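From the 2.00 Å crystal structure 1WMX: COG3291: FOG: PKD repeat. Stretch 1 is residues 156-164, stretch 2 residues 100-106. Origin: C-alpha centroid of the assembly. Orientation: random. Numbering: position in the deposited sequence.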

ATOM      1  N   THR B 156       8.139  -4.276   8.829  1.00 30.46           N
ATOM      2  CA  THR B 156       8.783  -5.357   8.080  1.00 28.95           C
ATOM      3  C   THR B 156       9.781  -4.887   7.041  1.00 27.67           C
ATOM      4  O   THR B 156      10.843  -5.474   6.908  1.00 28.54           O
ATOM      5  CB  THR B 156       7.766  -6.255   7.315  1.00 28.61           C
ATOM      6  OG1 THR B 156       7.023  -5.455   6.385  1.00 27.37           O
ATOM      7  CG2 THR B 156       6.833  -6.959   8.283  1.00 30.06           C
ATOM      8  N   CYS B 157       9.415  -3.748   6.354  1.00 26.53           N
ATOM      9  CA  CYS B 157      10.314  -3.371   5.273  1.00 28.34           C
ATOM     10  C   CYS B 157      10.394  -1.883   5.081  1.00 28.79           C
ATOM     11  O   CYS B 157       9.583  -1.109   5.569  1.00 26.50           O
ATOM     12  CB  CYS B 157       9.841  -3.892   3.888  1.00 28.41           C
ATOM     13  SG  CYS B 157       9.305  -5.665   3.855  1.00 29.09           S
ATOM     14  N   LEU B 158      11.374  -1.611   4.496  1.00 27.32           N
ATOM     15  CA  LEU B 158      11.660  -0.306   3.934  1.00 27.50           C
ATOM     16  C   LEU B 158      11.149  -0.369   2.527  1.00 28.41           C
ATOM     17  O   LEU B 158      11.132  -1.469   1.925  1.00 30.15           O
ATOM     18  CB  LEU B 158      13.166  -0.064   4.048  1.00 27.97           C
ATOM     19  CG  LEU B 158      13.713   0.982   3.085  1.00 31.66           C
ATOM     20  CD1 LEU B 158      13.237   2.403   3.396  1.00 32.91           C
ATOM     21  CD2 LEU B 158      15.243   1.043   3.099  1.00 30.92           C
ATOM     22  N   VAL B 159      10.737   0.790   2.038  1.00 27.76           N
ATOM     23  CA  VAL B 159      10.142   0.854   0.706  1.00 27.39           C
ATOM     24  C   VAL B 159      10.671   2.029  -0.121  1.00 26.42           C
ATOM     25  O   VAL B 159      10.666   3.183   0.308  1.00 26.74           O
ATOM     26  CB  VAL B 159       8.625   0.986   0.865  1.00 28.08           C
ATOM     27  CG1 VAL B 159       7.857   0.465  -0.344  1.00 30.28           C
ATOM     28  CG2 VAL B 159       8.083   0.202   2.073  1.00 27.85           C
ATOM     29  N   PHE B 160      10.801   1.624  -1.451  1.00 26.42           N
ATOM     30  CA  PHE B 160      11.142   2.589  -2.504  1.00 27.11           C
ATOM     31  C   PHE B 160       9.991   2.393  -3.485  1.00 28.97           C
ATOM     32  O   PHE B 160       9.531   1.265  -3.686  1.00 27.52           O
ATOM     33  CB  PHE B 160      12.460   2.249  -3.217  1.00 27.21           C
ATOM     34  CG  PHE B 160      13.674   2.333  -2.334  1.00 27.96           C
ATOM     35  CD1 PHE B 160      14.795   1.551  -2.605  1.00 29.85           C
ATOM     36  CD2 PHE B 160      13.689   3.169  -1.220  1.00 26.42           C
ATOM     37  CE1 PHE B 160      15.915   1.596  -1.776  1.00 29.94           C
ATOM     38  CE2 PHE B 160      14.801   3.221  -0.388  1.00 29.17           C
ATOM     39  CZ  PHE B 160      15.918   2.433  -0.663  1.00 28.48           C
ATOM     40  N   SER B 161       9.530   3.470  -4.107  1.00 30.36           N
ATOM     41  CA  SER B 161       8.416   3.344  -5.023  1.00 33.32           C
ATOM     42  C   SER B 161       8.329   4.482  -6.037  1.00 34.54           C
ATOM     43  O   SER B 161       8.854   5.583  -5.823  1.00 32.24           O
ATOM     44  CB  SER B 161       7.120   3.251  -4.215  1.00 31.71           C
ATOM     45  OG  SER B 161       6.040   2.897  -5.046  1.00 40.32           O
ATOM     46  N   LYS B 162       7.646   4.197  -7.141  1.00 36.85           N
ATOM     47  CA  LYS B 162       7.480   5.153  -8.219  1.00 39.96           C
ATOM     48  C   LYS B 162       6.918   6.488  -7.775  1.00 40.72           C
ATOM     49  O   LYS B 162       5.995   6.556  -6.965  1.00 40.03           O
ATOM     50  CB  LYS B 162       6.578   4.561  -9.305  1.00 40.71           C
ATOM     51  CG  LYS B 162       6.192   5.531 -10.409  1.00 41.77           C
ATOM     52  CD  LYS B 162       5.328   4.841 -11.446  1.00 42.13           C
ATOM     53  CE  LYS B 162       4.863   5.805 -12.515  1.00 45.46           C
ATOM     54  NZ  LYS B 162       4.004   6.875 -11.936  1.00 45.62           N
ATOM     55  N   ARG B 163       7.490   7.551  -8.326  1.00 42.50           N
ATOM     56  CA  ARG B 163       7.058   8.914  -8.056  1.00 44.95           C
ATOM     57  C   ARG B 163       6.595   9.437  -9.423  1.00 45.15           C
ATOM     58  O   ARG B 163       5.416   9.719  -9.631  1.00 44.82           O
ATOM     59  CB  ARG B 163       8.239   9.725  -7.531  1.00 47.17           C
ATOM     60  CG  ARG B 163       8.061  11.226  -7.551  1.00 50.05           C
ATOM     61  CD  ARG B 163       7.017  11.720  -6.576  1.00 51.77           C
ATOM     62  NE  ARG B 163       7.291  13.103  -6.197  1.00 55.73           N
ATOM     63  CZ  ARG B 163       6.364  14.043  -6.055  1.00 57.66           C
ATOM     64  NH1 ARG B 163       5.084  13.755  -6.264  1.00 58.75           N
ATOM     65  NH2 ARG B 163       6.720  15.273  -5.698  1.00 56.19           N
ATOM     66  N   TYR B 164       7.543   9.536 -10.352  1.00 46.22           N
ATOM     67  CA  TYR B 164       7.267   9.973 -11.716  1.00 46.53           C
ATOM     68  C   TYR B 164       7.595   8.788 -12.633  1.00 46.22           C
ATOM     69  O   TYR B 164       8.233   7.826 -12.199  1.00 47.06           O
ATOM     70  CB  TYR B 164       8.140  11.177 -12.064  1.00 49.56           C
ATOM     71  CG  TYR B 164       7.891  12.376 -11.182  1.00 52.69           C
ATOM     72  CD1 TYR B 164       6.627  12.965 -11.114  1.00 54.23           C
ATOM     73  CD2 TYR B 164       8.916  12.931 -10.414  1.00 53.65           C
ATOM     74  CE1 TYR B 164       6.390  14.073 -10.307  1.00 55.87           C
ATOM     75  CE2 TYR B 164       8.689  14.041  -9.602  1.00 55.53           C
ATOM     76  CZ  TYR B 164       7.425  14.607  -9.554  1.00 56.76           C
ATOM     77  OH  TYR B 164       7.195  15.706  -8.757  1.00 58.95           O
TER
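Stretch 2 (100-106) FVIGFRD

Stretch 2 runs as an extended strand that includes Val101 to Asp106 and pairs antiparallel with the strand that includes Thr156 to Ser161. The N-to-C directions of the two strands make an angle of 152°, and their axes approach to 4.4 Å.

Phe100, with backbone angles of -168°/171°, enters beside the chain that follows Ser161. Phe100 CA lies 3.4 Å from Arg163 CB, and the Phe100 side chain, with chi1 in the p well, directs the ring edge toward the face of Phe160; the ring centroids are 5.8 Å apart and the planes inclined at 60°. Val101 forms a hydrogen-bonded pair with Ser161: Val101 N donates to Ser161 O at 2.7 Å, and Ser161 N returns a bond to Val101 O at 2.8 Å. Val101 CB and Ser161 CB are 3.8 Å apart, while CG2 of Val101 reaches to 3.3 Å from Lys162 O.

Ile102 faces Phe160 in a non-hydrogen-bonded pair, so its CA instead makes a CA-H...O contact with Val159 O at 3.0 Å. On the sheet face shared by these two side chains, Ile102 CD1 packs at the edge of the Phe160 ring, 3.8 Å from CE2. Gly103 restores the hydrogen bonding with Val159, through Gly103 N to Val159 O at 2.8 Å and Val159 N to Gly103 O at 2.7 Å.

Phe104 returns to the face of Ile102 and lies opposite Leu158, whose CD1 sits over one face of its ring. Arg105 turns to the other face, with CB 3.9 Å from Val159 CG2. Arg105 N donates to Cys157 O at 3.0 Å; Arg105 O accepts from Thr156 N at 2.9 Å and, weakly, from Cys157 N at 3.3 Å. At Asp106 the CA-to-CB bond points away from the other strand, and a water links Asp106 O (3.2 Å from the water O) to Thr156 OG1 (2.6 Å from it).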

ATOM      1  N   PHE B 100      11.855   9.803  -5.993  1.00 38.26           N
ATOM      2  CA  PHE B 100      10.952   8.648  -5.865  1.00 36.14           C
ATOM      3  C   PHE B 100      10.407   8.573  -4.436  1.00 35.96           C
ATOM      4  O   PHE B 100      10.843   9.303  -3.544  1.00 37.07           O
ATOM      5  CB  PHE B 100      11.713   7.358  -6.209  1.00 35.15           C
ATOM      6  CG  PHE B 100      13.040   7.226  -5.476  1.00 33.71           C
ATOM      7  CD1 PHE B 100      13.063   6.793  -4.152  1.00 33.39           C
ATOM      8  CD2 PHE B 100      14.237   7.539  -6.124  1.00 32.63           C
ATOM      9  CE1 PHE B 100      14.277   6.680  -3.468  1.00 32.70           C
ATOM     10  CE2 PHE B 100      15.457   7.429  -5.442  1.00 32.59           C
ATOM     11  CZ  PHE B 100      15.475   6.999  -4.112  1.00 32.80           C
ATOM     12  N   VAL B 101       9.449   7.687  -4.232  1.00 34.92           N
ATOM     13  CA  VAL B 101       8.831   7.521  -2.911  1.00 34.41           C
ATOM     14  C   VAL B 101       9.685   6.624  -2.020  1.00 33.91           C
ATOM     15  O   VAL B 101      10.252   5.631  -2.468  1.00 34.95           O
ATOM     16  CB  VAL B 101       7.456   6.900  -3.040  1.00 34.18           C
ATOM     17  CG1 VAL B 101       6.775   6.777  -1.674  1.00 35.44           C
ATOM     18  CG2 VAL B 101       6.557   7.730  -3.952  1.00 34.65           C
ATOM     19  N   ILE B 102       9.762   6.992  -0.757  1.00 33.15           N
ATOM     20  CA  ILE B 102      10.537   6.229   0.228  1.00 33.72           C
ATOM     21  C   ILE B 102       9.774   6.218   1.549  1.00 33.10           C
ATOM     22  O   ILE B 102       9.214   7.237   1.965  1.00 32.81           O
ATOM     23  CB  ILE B 102      11.921   6.869   0.423  1.00 32.78           C
ATOM     24  CG1 ILE B 102      12.765   6.077   1.437  1.00 34.12           C
ATOM     25  CG2 ILE B 102      11.816   8.313   0.920  1.00 34.33           C
ATOM     26  CD1 ILE B 102      14.244   6.465   1.456  1.00 31.61           C
ATOM     27  N   GLY B 103       9.750   5.063   2.201  1.00 32.25           N
ATOM     28  CA  GLY B 103       9.037   4.934   3.486  1.00 30.73           C
ATOM     29  C   GLY B 103       9.199   3.539   4.092  1.00 30.83           C
ATOM     30  O   GLY B 103      10.148   2.818   3.784  1.00 29.99           O
ATOM     31  N   PHE B 104       8.249   3.193   4.958  1.00 30.26           N
ATOM     32  CA  PHE B 104       8.237   1.886   5.646  1.00 29.49           C
ATOM     33  C   PHE B 104       6.845   1.247   5.562  1.00 29.75           C
ATOM     34  O   PHE B 104       5.845   1.917   5.309  1.00 26.67           O
ATOM     35  CB  PHE B 104       8.607   2.057   7.120  1.00 29.14           C
ATOM     36  CG  PHE B 104      10.049   2.485   7.320  1.00 29.96           C
ATOM     37  CD1 PHE B 104      11.059   1.524   7.418  1.00 30.44           C
ATOM     38  CD2 PHE B 104      10.368   3.840   7.400  1.00 30.22           C
ATOM     39  CE1 PHE B 104      12.391   1.921   7.592  1.00 30.70           C
ATOM     40  CE2 PHE B 104      11.694   4.239   7.570  1.00 29.88           C
ATOM     41  CZ  PHE B 104      12.709   3.280   7.666  1.00 30.52           C
ATOM     42  N   ARG B 105       6.825  -0.049   5.784  1.00 28.92           N
ATOM     43  CA  ARG B 105       5.595  -0.858   5.750  1.00 29.80           C
ATOM     44  C   ARG B 105       5.605  -1.738   6.978  1.00 29.72           C
ATOM     45  O   ARG B 105       6.659  -2.219   7.401  1.00 29.68           O
ATOM     46  CB  ARG B 105       5.648  -1.667   4.482  1.00 32.19           C
ATOM     47  CG  ARG B 105       4.484  -2.558   4.096  1.00 32.76           C
ATOM     48  CD  ARG B 105       5.023  -3.270   2.892  1.00 35.60           C
ATOM     49  NE  ARG B 105       4.143  -3.892   1.939  1.00 37.37           N
ATOM     50  CZ  ARG B 105       3.749  -3.358   0.779  1.00 36.47           C
ATOM     51  NH1 ARG B 105       4.062  -2.098   0.425  1.00 36.75           N
ATOM     52  NH2 ARG B 105       3.092  -4.072  -0.126  1.00 40.76           N
ATOM     53  N   ASP B 106       4.441  -1.932   7.541  1.00 30.02           N
ATOM     54  CA  ASP B 106       4.298  -2.770   8.727  1.00 30.27           C
ATOM     55  C   ASP B 106       3.436  -3.970   8.378  1.00 31.46           C
ATOM     56  O   ASP B 106       3.029  -4.142   7.228  1.00 29.50           O
ATOM     57  CB  ASP B 106       3.645  -1.976   9.862  1.00 30.64           C
ATOM     58  CG  ASP B 106       2.142  -1.802   9.692  1.00 32.71           C
ATOM     59  OD1 ASP B 106       1.483  -1.169  10.576  1.00 33.03           O
ATOM     60  OD2 ASP B 106       1.553  -2.290   8.670  1.00 32.88           O
TER
HETATM   61  O   HOH W   1       4.681  -6.340   5.595  1.00 32.90           O